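Local coordinates for lysosome-associated membrane glycoprotein 1 (Mus musculus, PDB 5GV0) that serves as an N-glycosylated glycoprotein of the lysosomal membrane, with a membrane-proximal luminal domain that probably takes part in assembly, at residues Leu108-Ala113 with Glu125-Ser130; Leu69-Gly74 with Phe82-Val87; Ser20-Leu25 with Val137-Val142; Arg88-Leu93 with Thr100-Asn105. All coordinates share one frame; numbering follows the deposited sequence.

From the N terminus, strand 14-30 comes first and supplies S20-L25. It pairs with V137-V142 near the other end of the chain, so interaction 3 closes the longest loop, of 111 residues, and the other three contacts lie within that loop. They follow one another in series and none cross. Interaction 2 closes a hairpin between strands 67-76 and 81-92. Interaction 4 closes the next hairpin, from the far part of strand 81-92 to strand 100-105. Interaction 1 then joins 108-113 to 125-130. Interactions 2 and 4 build one sheet and interaction 3 builds the other. Interaction 1 bridges them: A110 bonds to L84 of interaction 2, and E125 bonds to V137 of interaction 3.

Interaction 1: Leu108-Ala113 with Glu125-Ser130; sequences LKALQA and EHIFVS. With NAG (2-acetamido-2-deoxy-beta-D-glucopyranose), chain D.
I127 is the main bump of this contact, and A110 and L111 form the surface it presses on. The two chain pieces run in nearly opposite directions, but their backbones stay too far apart to bond directly. Side chains fill the gap. In I127, CG1 lies anti to the carbonyl carbon (chi1 -58°) and CD1 extends beyond it. CD1 meets A110 CB at 3.7 Å. It also lies 4.5 Å from L111 CD2. The A110 methyl points at I127, and CD1 rests against it with L111 CD2 at the flank. The other branch of I127, CG2, faces L108 CD1 more loosely.

L108 CD2 is the next bump and fits between F128 O and the sugar. L108 CD2 lies 3.5 Å from F128 O. The same methyl, L108 CD2, sits 3.6 Å from O5 of the glycan on N105. The acetyl oxygen O7 of this sugar lies near the plane of the F128 ring, 3.4 Å from F128 CE1.

At the other end, the extended E125 side chain reaches over the alanine and leucine. OE2 is 4.1 Å from A110 CB, and OE1 passes L111 CD2. A water finishes the contact. It accepts from L111 N at 2.8 Å and donates to E125 OE1 at 2.7 Å.

The pieces connect to different sheets: A110 bonds to L84 of strand 81-92, while E125 and I127 bond to strand 133-138. Between these segments the direct contacts are van der Waals, and one water gives the polar link, so burial of methyl groups probably contributes most.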
# COMPACT_ATOMS: atom_id res chain seq x y z
N LEU A 108 8.38 -7.92 1.08
CA LEU A 108 6.99 -8.28 1.33
C LEU A 108 6.45 -9.15 0.21
O LEU A 108 6.97 -9.16 -0.90
CB LEU A 108 6.12 -7.04 1.46
CG LEU A 108 6.61 -5.98 2.44
CD1 LEU A 108 5.65 -4.80 2.44
CD2 LEU A 108 6.71 -6.54 3.85
N LYS A 109 5.37 -9.87 0.51
CA LYS A 109 4.59 -10.52 -0.53
C LYS A 109 3.15 -10.61 -0.07
O LYS A 109 2.76 -11.54 0.65
CB LYS A 109 5.14 -11.91 -0.87
CG LYS A 109 4.38 -12.58 -2.01
CD LYS A 109 5.13 -13.76 -2.61
CE LYS A 109 6.23 -13.30 -3.54
NZ LYS A 109 6.90 -14.44 -4.23
N ALA A 110 2.38 -9.60 -0.45
CA ALA A 110 0.97 -9.55 -0.09
C ALA A 110 0.18 -9.08 -1.30
O ALA A 110 0.76 -8.70 -2.32
CB ALA A 110 0.75 -8.62 1.11
N LEU A 111 -1.15 -9.12 -1.17
CA LEU A 111 -2.05 -8.67 -2.23
C LEU A 111 -1.72 -9.36 -3.56
O LEU A 111 -1.76 -8.74 -4.62
CB LEU A 111 -1.99 -7.14 -2.37
CG LEU A 111 -1.97 -6.30 -1.09
CD1 LEU A 111 -2.01 -4.80 -1.43
CD2 LEU A 111 -3.12 -6.68 -0.16
N GLN A 112 -1.38 -10.64 -3.48
CA GLN A 112 -0.91 -11.36 -4.65
C GLN A 112 -2.05 -11.88 -5.52
O GLN A 112 -3.01 -12.47 -5.03
CB GLN A 112 -0.03 -12.53 -4.22
CG GLN A 112 0.57 -13.31 -5.39
CD GLN A 112 1.62 -14.32 -4.96
OE1 GLN A 112 2.82 -14.07 -5.07
NE2 GLN A 112 1.17 -15.47 -4.47
N ALA A 113 -1.93 -11.66 -6.82
CA ALA A 113 -2.90 -12.17 -7.77
C ALA A 113 -2.27 -12.41 -9.13
O ALA A 113 -1.19 -11.90 -9.44
CB ALA A 113 -4.08 -11.20 -7.90
N GLU A 125 -6.37 -6.99 6.64
CA GLU A 125 -5.07 -7.66 6.73
C GLU A 125 -4.03 -6.73 7.32
O GLU A 125 -3.81 -5.63 6.82
CB GLU A 125 -4.59 -8.16 5.36
CG GLU A 125 -3.29 -8.96 5.47
CD GLU A 125 -2.72 -9.40 4.13
OE1 GLU A 125 -3.36 -9.13 3.10
OE2 GLU A 125 -1.64 -10.02 4.12
N HIS A 126 -3.39 -7.18 8.38
CA HIS A 126 -2.34 -6.40 9.01
C HIS A 126 -0.99 -6.86 8.48
O HIS A 126 -0.47 -7.89 8.88
CB HIS A 126 -2.40 -6.55 10.53
CG HIS A 126 -3.74 -6.22 11.11
ND1 HIS A 126 -4.19 -4.93 11.25
CD2 HIS A 126 -4.73 -7.01 11.58
CE1 HIS A 126 -5.39 -4.93 11.79
NE2 HIS A 126 -5.75 -6.19 12.00
N ILE A 127 -0.46 -6.09 7.54
CA ILE A 127 0.80 -6.46 6.91
C ILE A 127 1.98 -5.95 7.72
O ILE A 127 2.16 -4.75 7.90
CB ILE A 127 0.90 -5.91 5.48
CG1 ILE A 127 -0.26 -6.42 4.63
CG2 ILE A 127 2.23 -6.30 4.86
CD1 ILE A 127 -0.32 -5.79 3.24
N PHE A 128 2.78 -6.89 8.24
CA PHE A 128 3.97 -6.56 9.00
C PHE A 128 4.98 -5.83 8.11
O PHE A 128 5.36 -6.34 7.06
CB PHE A 128 4.58 -7.84 9.58
CG PHE A 128 5.80 -7.64 10.44
CD1 PHE A 128 7.05 -7.45 9.86
CD2 PHE A 128 5.72 -7.72 11.82
CE1 PHE A 128 8.18 -7.30 10.66
CE2 PHE A 128 6.85 -7.58 12.62
CZ PHE A 128 8.08 -7.36 12.03
N VAL A 129 5.39 -4.64 8.52
CA VAL A 129 6.45 -3.92 7.82
C VAL A 129 7.71 -3.92 8.68
O VAL A 129 8.78 -4.31 8.23
CB VAL A 129 6.03 -2.48 7.46
CG1 VAL A 129 7.17 -1.75 6.78
CG2 VAL A 129 4.80 -2.51 6.55
N SER A 130 7.57 -3.51 9.94
CA SER A 130 8.62 -3.68 10.95
C SER A 130 7.97 -4.05 12.27
O SER A 130 6.75 -4.08 12.36
CB SER A 130 9.46 -2.41 11.11
OG SER A 130 8.75 -1.44 11.86
C1 NAG D . 10.07 -7.54 6.35
C2 NAG D . 10.78 -8.00 7.63
C3 NAG D . 11.10 -9.49 7.53
C4 NAG D . 9.84 -10.28 7.21
C5 NAG D . 9.15 -9.71 5.98
C6 NAG D . 7.82 -10.36 5.69
C7 NAG D . 12.14 -6.40 8.92
C8 NAG D . 13.47 -5.73 9.04
N2 NAG D . 11.99 -7.24 7.88
O3 NAG D . 11.68 -9.94 8.74
O4 NAG D . 10.20 -11.63 6.94
O5 NAG D . 8.88 -8.31 6.18
O6 NAG D . 6.99 -10.39 6.84
O7 NAG D . 11.23 -6.18 9.72
O HOH W 1 -2.58 -10.40 0.84

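Interaction 2: Leu69-Gly74 with Phe82-Val87; sequences LELQFG and FFLQGV
L69-G74 and F82-V87 pair as the two arms of an antiparallel beta hairpin, formed by strands 67-76 and 81-92. A classic beta bulge interrupts it, with Q85 and G86 both opposite Q72. Q72 O is therefore gripped twice, by Q85 N at 2.8 Å and by G86 N at 3.1 Å. The first donor lies in the carbonyl plane and the second is tilted from it. Q72 N completes the pairing by donating to G86 O. Beyond the bulge, G74 and F83 exchange two backbone bonds.

L71, F73, L84 and V87 share one face. L84 CD1 is the central bump there. It lies over the face of the F73 ring, only 15° off the ring normal, in a CH-pi contact. L84 CD1 also touches L71 CB at 3.7 Å. L84 CG is anti to the backbone N (chi1 178°), beside the carbonyl carbon, and CD1 beyond it reaches Q72 O as well. L71 and V87 lie side by side, with L71 CD2 3.9 Å from V87 CG2. This face looks across to the other sheet, where L71 packs on M21 and F73 on V142.

Q72 and F83 point to the other face. The F83 ring places one face over G74 O, which stands above its centre. The end of the Q85 side chain comes back over G74, which has no side chain. Q85 CD is 3.4 Å from G74 CA. Q72 NE2 donates to E70 OE1 at 2.9 Å, and that oxygen also holds R88 in a salt bridge.

This is a beta hairpin with a classic bulge, one apolar face turned to the second sheet, consistent with the beta-prism fold of LAMP luminal domains.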
# COMPACT_ATOMS: atom_id res chain seq x y z
N LEU A 69 3.82 7.78 2.12
CA LEU A 69 3.77 6.33 2.05
C LEU A 69 3.91 5.87 0.62
O LEU A 69 3.13 6.30 -0.23
CB LEU A 69 2.45 5.81 2.61
CG LEU A 69 2.19 4.31 2.40
CD1 LEU A 69 3.12 3.47 3.27
CD2 LEU A 69 0.72 3.96 2.68
N GLU A 70 4.88 5.00 0.34
CA GLU A 70 5.00 4.44 -1.01
C GLU A 70 4.83 2.94 -0.97
O GLU A 70 5.47 2.23 -0.18
CB GLU A 70 6.34 4.80 -1.66
CG GLU A 70 6.42 4.30 -3.12
CD GLU A 70 7.69 4.74 -3.81
OE1 GLU A 70 8.76 4.22 -3.47
OE2 GLU A 70 7.61 5.63 -4.69
N LEU A 71 3.95 2.46 -1.83
CA LEU A 71 3.74 1.04 -2.04
C LEU A 71 4.47 0.64 -3.30
O LEU A 71 4.38 1.33 -4.33
CB LEU A 71 2.26 0.71 -2.17
CG LEU A 71 1.36 1.22 -1.06
CD1 LEU A 71 -0.07 0.79 -1.32
CD2 LEU A 71 1.85 0.70 0.29
N GLN A 72 5.21 -0.46 -3.23
CA GLN A 72 5.93 -0.96 -4.39
C GLN A 72 5.39 -2.33 -4.75
O GLN A 72 5.28 -3.20 -3.90
CB GLN A 72 7.43 -1.02 -4.11
CG GLN A 72 8.01 0.30 -3.66
CD GLN A 72 9.50 0.42 -3.87
OE1 GLN A 72 10.20 -0.58 -4.04
NE2 GLN A 72 10.00 1.65 -3.87
N PHE A 73 5.02 -2.49 -6.01
CA PHE A 73 4.49 -3.75 -6.51
C PHE A 73 5.52 -4.39 -7.43
O PHE A 73 6.19 -3.71 -8.20
CB PHE A 73 3.17 -3.54 -7.25
CG PHE A 73 2.06 -3.07 -6.36
CD1 PHE A 73 1.92 -1.72 -6.06
CD2 PHE A 73 1.18 -3.98 -5.81
CE1 PHE A 73 0.89 -1.29 -5.21
CE2 PHE A 73 0.16 -3.56 -4.97
CZ PHE A 73 0.02 -2.22 -4.67
N GLY A 74 5.63 -5.71 -7.33
CA GLY A 74 6.53 -6.46 -8.18
C GLY A 74 5.78 -7.56 -8.88
O GLY A 74 4.62 -7.84 -8.59
N PHE A 82 1.47 -10.86 -9.69
CA PHE A 82 1.93 -9.59 -9.12
C PHE A 82 1.61 -9.57 -7.64
O PHE A 82 0.78 -10.34 -7.15
CB PHE A 82 1.31 -8.38 -9.83
CG PHE A 82 -0.18 -8.23 -9.62
CD1 PHE A 82 -0.69 -7.56 -8.51
CD2 PHE A 82 -1.07 -8.74 -10.55
CE1 PHE A 82 -2.05 -7.43 -8.32
CE2 PHE A 82 -2.44 -8.60 -10.37
CZ PHE A 82 -2.93 -7.95 -9.26
N PHE A 83 2.27 -8.66 -6.92
CA PHE A 83 2.12 -8.60 -5.47
C PHE A 83 2.73 -7.31 -4.94
O PHE A 83 3.58 -6.70 -5.59
CB PHE A 83 2.79 -9.82 -4.79
CG PHE A 83 4.17 -10.11 -5.29
CD1 PHE A 83 5.28 -9.52 -4.71
CD2 PHE A 83 4.36 -10.99 -6.35
CE1 PHE A 83 6.56 -9.79 -5.18
CE2 PHE A 83 5.63 -11.26 -6.82
CZ PHE A 83 6.73 -10.67 -6.23
N LEU A 84 2.26 -6.90 -3.77
CA LEU A 84 2.91 -5.85 -3.00
C LEU A 84 4.23 -6.42 -2.50
O LEU A 84 4.22 -7.42 -1.76
CB LEU A 84 2.03 -5.40 -1.85
CG LEU A 84 2.64 -4.33 -0.93
CD1 LEU A 84 2.66 -2.98 -1.64
CD2 LEU A 84 1.87 -4.25 0.37
N GLN A 85 5.34 -5.82 -2.90
CA GLN A 85 6.65 -6.32 -2.49
C GLN A 85 7.37 -5.37 -1.54
O GLN A 85 8.32 -5.77 -0.88
CB GLN A 85 7.52 -6.62 -3.73
CG GLN A 85 7.94 -5.42 -4.53
CD GLN A 85 8.82 -5.81 -5.70
OE1 GLN A 85 9.24 -6.96 -5.84
NE2 GLN A 85 9.09 -4.84 -6.58
N GLY A 86 6.91 -4.13 -1.45
CA GLY A 86 7.62 -3.18 -0.62
C GLY A 86 6.77 -2.06 -0.08
O GLY A 86 5.78 -1.66 -0.69
N VAL A 87 7.17 -1.55 1.08
CA VAL A 87 6.58 -0.37 1.68
C VAL A 87 7.68 0.57 2.14
O VAL A 87 8.66 0.13 2.75
CB VAL A 87 5.67 -0.74 2.88
CG1 VAL A 87 5.40 0.49 3.77
CG2 VAL A 87 4.38 -1.37 2.40

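Interaction 3: Ser20-Leu25 with Val137-Val142; sequences SMALQL and VFSVQV
S20 O is gripped by two donors, Q141 N at 2.8 Å and a water at 3.0 Å. The water also bonds to S139 OG, at 2.8 Å, and so links the two strands on one side. S20 belongs to strand 14-30, which pairs antiparallel with strands 133-138 and 140-144. A classic beta bulge lies at the join, with F138 and S139 both opposite A22. It coincides with the corner the chain turns at S139, so one long strand serves both of the strands that follow each other there.

Backbone bonds sit on both sides of the corner. S20 N donates to Q141 O with an almost straight N-H...O angle of 170°. A22 N donates to S139 O at 3.0 Å. F138 N reaches A22 O at 2.9 Å, with a more bent angle of 144°.

M21, L23, V137 and V140 point to the buried face. M21 CG takes the crowded position between the backbone N and the carbonyl carbon (chi1 57°). M21 CB rests against S139 O and touches V140 CG2 at 3.9 Å. The rest of the methionine is extended and leads away from 137-142, toward L71 of the other sheet. L23 and V137 lie side by side and point the same way.

The opposite face carries A22, S139 and Q141. A22 CB packs on F138 CB at 4.1 Å, and Q141 NE2 is hydrogen-bonded to S118 OG. On the buried face, L23 CD2 meets V137 CG2 at 4.0 Å.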
# COMPACT_ATOMS: atom_id res chain seq x y z
N SER A 20 -8.70 0.39 -5.49
CA SER A 20 -9.77 0.93 -4.67
C SER A 20 -9.56 0.33 -3.30
O SER A 20 -9.77 -0.87 -3.11
CB SER A 20 -11.15 0.57 -5.24
OG SER A 20 -12.17 1.07 -4.40
N MET A 21 -9.10 1.14 -2.36
CA MET A 21 -8.68 0.55 -1.09
C MET A 21 -8.71 1.52 0.06
O MET A 21 -8.59 2.74 -0.12
CB MET A 21 -7.27 -0.05 -1.22
CG MET A 21 -6.21 0.93 -1.68
SD MET A 21 -4.70 0.03 -2.08
CE MET A 21 -3.67 1.36 -2.66
N ALA A 22 -8.88 0.95 1.25
CA ALA A 22 -8.85 1.67 2.51
C ALA A 22 -7.63 1.22 3.29
O ALA A 22 -7.48 0.03 3.57
CB ALA A 22 -10.14 1.42 3.30
N LEU A 23 -6.76 2.17 3.64
CA LEU A 23 -5.47 1.86 4.25
C LEU A 23 -5.25 2.63 5.54
O LEU A 23 -5.73 3.75 5.70
CB LEU A 23 -4.33 2.18 3.29
CG LEU A 23 -4.36 1.54 1.90
CD1 LEU A 23 -3.23 2.12 1.09
CD2 LEU A 23 -4.23 0.03 2.00
N GLN A 24 -4.49 2.02 6.45
CA GLN A 24 -4.24 2.59 7.76
C GLN A 24 -2.85 2.20 8.22
O GLN A 24 -2.47 1.03 8.12
CB GLN A 24 -5.29 2.11 8.74
CG GLN A 24 -5.06 2.45 10.19
CD GLN A 24 -6.14 1.83 11.05
OE1 GLN A 24 -6.01 0.70 11.50
NE2 GLN A 24 -7.23 2.57 11.24
N LEU A 25 -2.07 3.17 8.68
CA LEU A 25 -0.77 2.88 9.28
C LEU A 25 -0.94 2.70 10.78
O LEU A 25 -1.53 3.54 11.45
CB LEU A 25 0.23 3.99 8.99
CG LEU A 25 0.46 4.29 7.51
CD1 LEU A 25 1.12 5.65 7.37
CD2 LEU A 25 1.33 3.21 6.89
N VAL A 137 -4.46 -3.10 5.66
CA VAL A 137 -5.24 -3.07 4.43
C VAL A 137 -6.64 -3.47 4.82
O VAL A 137 -6.96 -4.66 4.93
CB VAL A 137 -4.67 -4.01 3.36
CG1 VAL A 137 -5.45 -3.87 2.08
CG2 VAL A 137 -3.20 -3.69 3.12
N PHE A 138 -7.47 -2.47 5.06
CA PHE A 138 -8.78 -2.68 5.64
C PHE A 138 -9.70 -3.31 4.61
O PHE A 138 -10.45 -4.24 4.91
CB PHE A 138 -9.34 -1.35 6.16
CG PHE A 138 -10.64 -1.49 6.88
CD1 PHE A 138 -10.68 -1.86 8.21
CD2 PHE A 138 -11.84 -1.25 6.22
CE1 PHE A 138 -11.88 -2.00 8.87
CE2 PHE A 138 -13.05 -1.38 6.88
CZ PHE A 138 -13.07 -1.75 8.20
N SER A 139 -9.63 -2.80 3.38
CA SER A 139 -10.27 -3.46 2.24
C SER A 139 -9.52 -3.05 0.99
O SER A 139 -8.86 -2.02 0.96
CB SER A 139 -11.75 -3.11 2.13
OG SER A 139 -11.91 -1.76 1.74
N VAL A 140 -9.62 -3.87 -0.06
CA VAL A 140 -8.82 -3.60 -1.24
C VAL A 140 -9.33 -4.31 -2.47
O VAL A 140 -9.75 -5.47 -2.41
CB VAL A 140 -7.34 -4.01 -0.99
CG1 VAL A 140 -7.25 -5.47 -0.55
CG2 VAL A 140 -6.48 -3.75 -2.21
N GLN A 141 -9.33 -3.59 -3.58
CA GLN A 141 -9.26 -4.22 -4.89
C GLN A 141 -8.08 -3.57 -5.59
O GLN A 141 -7.98 -2.34 -5.61
CB GLN A 141 -10.57 -4.06 -5.67
CG GLN A 141 -10.55 -4.83 -7.00
CD GLN A 141 -11.91 -4.96 -7.63
OE1 GLN A 141 -12.87 -4.30 -7.22
NE2 GLN A 141 -12.01 -5.82 -8.63
N VAL A 142 -7.16 -4.37 -6.12
CA VAL A 142 -5.94 -3.80 -6.67
C VAL A 142 -5.42 -4.65 -7.83
O VAL A 142 -5.56 -5.87 -7.85
CB VAL A 142 -4.85 -3.63 -5.57
CG1 VAL A 142 -4.40 -4.97 -5.02
CG2 VAL A 142 -3.66 -2.83 -6.10
O HOH W 2 -11.88 -1.49 -1.06

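Interaction 4: Arg88-Leu93 with Thr100-Asn105; sequences RLNMTL and TFSISN. With NAG (2-acetamido-2-deoxy-beta-D-glucopyranose), chain E; NAG (2-acetamido-2-deoxy-beta-D-glucopyranose), chain D; SO4 (sulfate ion), chain B.
F101 packs against M91 and L93 across an antiparallel beta hairpin, formed by strands 81-92 and 100-105. Its side chain shows how the arms fit. From CB, chi1 of 60° puts CG between the backbone N and the carbonyl carbon; the ring beyond it reaches M91 and L93. CG passes M91 O, and CD1 comes within 3.7 Å of it, so this oxygen lies over one face near the rim. CE1 meets L93 CD1 at 3.5 Å, with the leucine branch at the ring edge. At the tip, CZ touches that methyl again and also M91 CB, at 3.7 Å. CE2 lies a little farther from M91 CB. M91 runs beside the ring and points the same way. Its SD makes an oblique Met-aromatic contact with the ring.

Four backbone bonds hold the pairing, two between L89 and I103 and two between M91 and F101. The ring face of the hairpin packs on strand 14-30, with F101 and I103 both on I27.

The other face is polar. T92 OG1 and T100 OG1 share a hydrogen bond of 2.9 Å. S102 OG donates to N90 OD1, though the modelled distance is very short and should be read with caution. N90 carries a glycan on ND2. R88 NH1 bonds to O4 of a sulfate at 2.7 Å, probably from the crystallisation liquor, while R88 NH2 donates to O1 of the same ion. At the far end, N105 ND2 is bonded covalently to C1 of a second glycan, at 1.4 Å, and also donates to V129 O.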
# COMPACT_ATOMS: atom_id res chain seq x y z
N ARG A 88 7.54 1.86 1.83
CA ARG A 88 8.42 2.90 2.34
C ARG A 88 7.57 3.96 3.02
O ARG A 88 6.59 4.42 2.45
CB ARG A 88 9.23 3.57 1.22
CG ARG A 88 10.13 2.65 0.42
CD ARG A 88 11.23 3.45 -0.29
NE ARG A 88 10.75 4.20 -1.45
CZ ARG A 88 11.46 5.14 -2.07
NH1 ARG A 88 12.66 5.46 -1.62
NH2 ARG A 88 10.96 5.76 -3.13
N LEU A 89 7.96 4.35 4.22
CA LEU A 89 7.25 5.40 4.94
C LEU A 89 8.21 6.47 5.45
O LEU A 89 9.17 6.16 6.15
CB LEU A 89 6.47 4.80 6.11
CG LEU A 89 5.76 5.81 7.02
CD1 LEU A 89 4.58 6.46 6.31
CD2 LEU A 89 5.31 5.13 8.30
N ASN A 90 7.96 7.72 5.07
CA ASN A 90 8.60 8.86 5.70
C ASN A 90 7.58 9.54 6.59
O ASN A 90 6.45 9.77 6.16
CB ASN A 90 9.11 9.87 4.68
CG ASN A 90 10.32 9.39 3.90
OD1 ASN A 90 10.94 8.38 4.24
ND2 ASN A 90 10.66 10.12 2.85
N MET A 91 7.95 9.87 7.82
CA MET A 91 6.97 10.50 8.69
C MET A 91 7.58 11.48 9.66
O MET A 91 8.71 11.31 10.10
CB MET A 91 6.20 9.42 9.45
CG MET A 91 4.92 9.91 10.08
SD MET A 91 3.88 8.51 10.56
CE MET A 91 2.28 9.31 10.62
N THR A 92 6.83 12.53 9.99
CA THR A 92 7.20 13.41 11.08
C THR A 92 6.14 13.34 12.17
O THR A 92 4.96 13.61 11.93
CB THR A 92 7.38 14.86 10.61
OG1 THR A 92 8.51 14.94 9.73
CG2 THR A 92 7.62 15.78 11.80
N LEU A 93 6.56 12.93 13.37
CA LEU A 93 5.68 12.87 14.53
C LEU A 93 6.17 13.86 15.57
O LEU A 93 7.17 13.60 16.24
CB LEU A 93 5.63 11.46 15.12
CG LEU A 93 5.03 10.33 14.29
CD1 LEU A 93 5.35 8.98 14.93
CD2 LEU A 93 3.54 10.50 14.15
N THR A 100 11.39 12.92 13.09
CA THR A 100 11.42 12.63 11.66
C THR A 100 12.21 11.35 11.41
O THR A 100 13.37 11.22 11.80
CB THR A 100 12.03 13.79 10.87
OG1 THR A 100 11.16 14.93 10.99
CG2 THR A 100 12.18 13.43 9.41
N PHE A 101 11.55 10.39 10.75
CA PHE A 101 12.13 9.07 10.57
C PHE A 101 11.60 8.40 9.31
O PHE A 101 10.66 8.89 8.68
CB PHE A 101 11.81 8.19 11.78
CG PHE A 101 10.35 8.01 12.01
CD1 PHE A 101 9.65 8.90 12.81
CD2 PHE A 101 9.65 6.97 11.42
CE1 PHE A 101 8.30 8.76 13.02
CE2 PHE A 101 8.30 6.82 11.62
CZ PHE A 101 7.62 7.72 12.42
N SER A 102 12.21 7.27 8.96
CA SER A 102 11.74 6.43 7.87
C SER A 102 11.68 4.98 8.33
O SER A 102 12.48 4.56 9.15
CB SER A 102 12.65 6.56 6.64
OG SER A 102 12.54 7.84 6.05
N ILE A 103 10.72 4.24 7.79
CA ILE A 103 10.62 2.80 8.00
C ILE A 103 10.36 2.17 6.65
O ILE A 103 9.54 2.66 5.88
CB ILE A 103 9.48 2.41 8.97
CG1 ILE A 103 9.70 3.06 10.34
CG2 ILE A 103 9.41 0.88 9.09
CD1 ILE A 103 8.46 3.01 11.24
N SER A 104 11.08 1.10 6.32
CA SER A 104 10.85 0.42 5.07
C SER A 104 10.90 -1.09 5.22
O SER A 104 11.40 -1.63 6.22
CB SER A 104 11.88 0.85 4.02
OG SER A 104 13.18 0.49 4.43
N ASN A 105 10.37 -1.78 4.22
CA ASN A 105 10.58 -3.22 4.09
C ASN A 105 10.31 -3.59 2.65
O ASN A 105 9.18 -3.41 2.18
CB ASN A 105 9.68 -4.02 5.04
CG ASN A 105 10.05 -5.50 5.09
OD1 ASN A 105 10.58 -6.06 4.14
ND2 ASN A 105 9.77 -6.14 6.23
C1 NAG E . 11.77 9.81 1.99
C2 NAG E . 11.27 9.55 0.57
C3 NAG E . 12.45 9.29 -0.36
C4 NAG E . 13.47 10.42 -0.26
C5 NAG E . 13.87 10.63 1.20
C6 NAG E . 14.80 11.81 1.39
C7 NAG E . 9.07 8.51 0.19
C8 NAG E . 8.28 7.24 0.26
N2 NAG E . 10.36 8.42 0.56
O3 NAG E . 11.97 9.21 -1.70
O4 NAG E . 14.63 10.10 -1.02
O5 NAG E . 12.69 10.90 1.98
O6 NAG E . 14.12 13.04 1.18
O7 NAG E . 8.58 9.57 -0.18
C1 NAG D . 10.07 -7.54 6.35
C2 NAG D . 10.78 -8.00 7.63
C3 NAG D . 11.10 -9.49 7.53
C4 NAG D . 9.84 -10.28 7.21
C5 NAG D . 9.15 -9.71 5.98
C6 NAG D . 7.82 -10.36 5.69
C7 NAG D . 12.14 -6.40 8.92
C8 NAG D . 13.47 -5.73 9.04
N2 NAG D . 11.99 -7.24 7.88
O3 NAG D . 11.68 -9.94 8.74
O4 NAG D . 10.20 -11.63 6.94
O5 NAG D . 8.88 -8.31 6.18
O6 NAG D . 6.99 -10.39 6.84
O7 NAG D . 11.23 -6.18 9.72
S SO4 B . 13.98 7.93 -4.37
O1 SO4 B . 12.81 7.56 -5.17
O2 SO4 B . 15.16 7.29 -4.93
O3 SO4 B . 14.15 9.38 -4.41
O4 SO4 B . 13.79 7.50 -2.99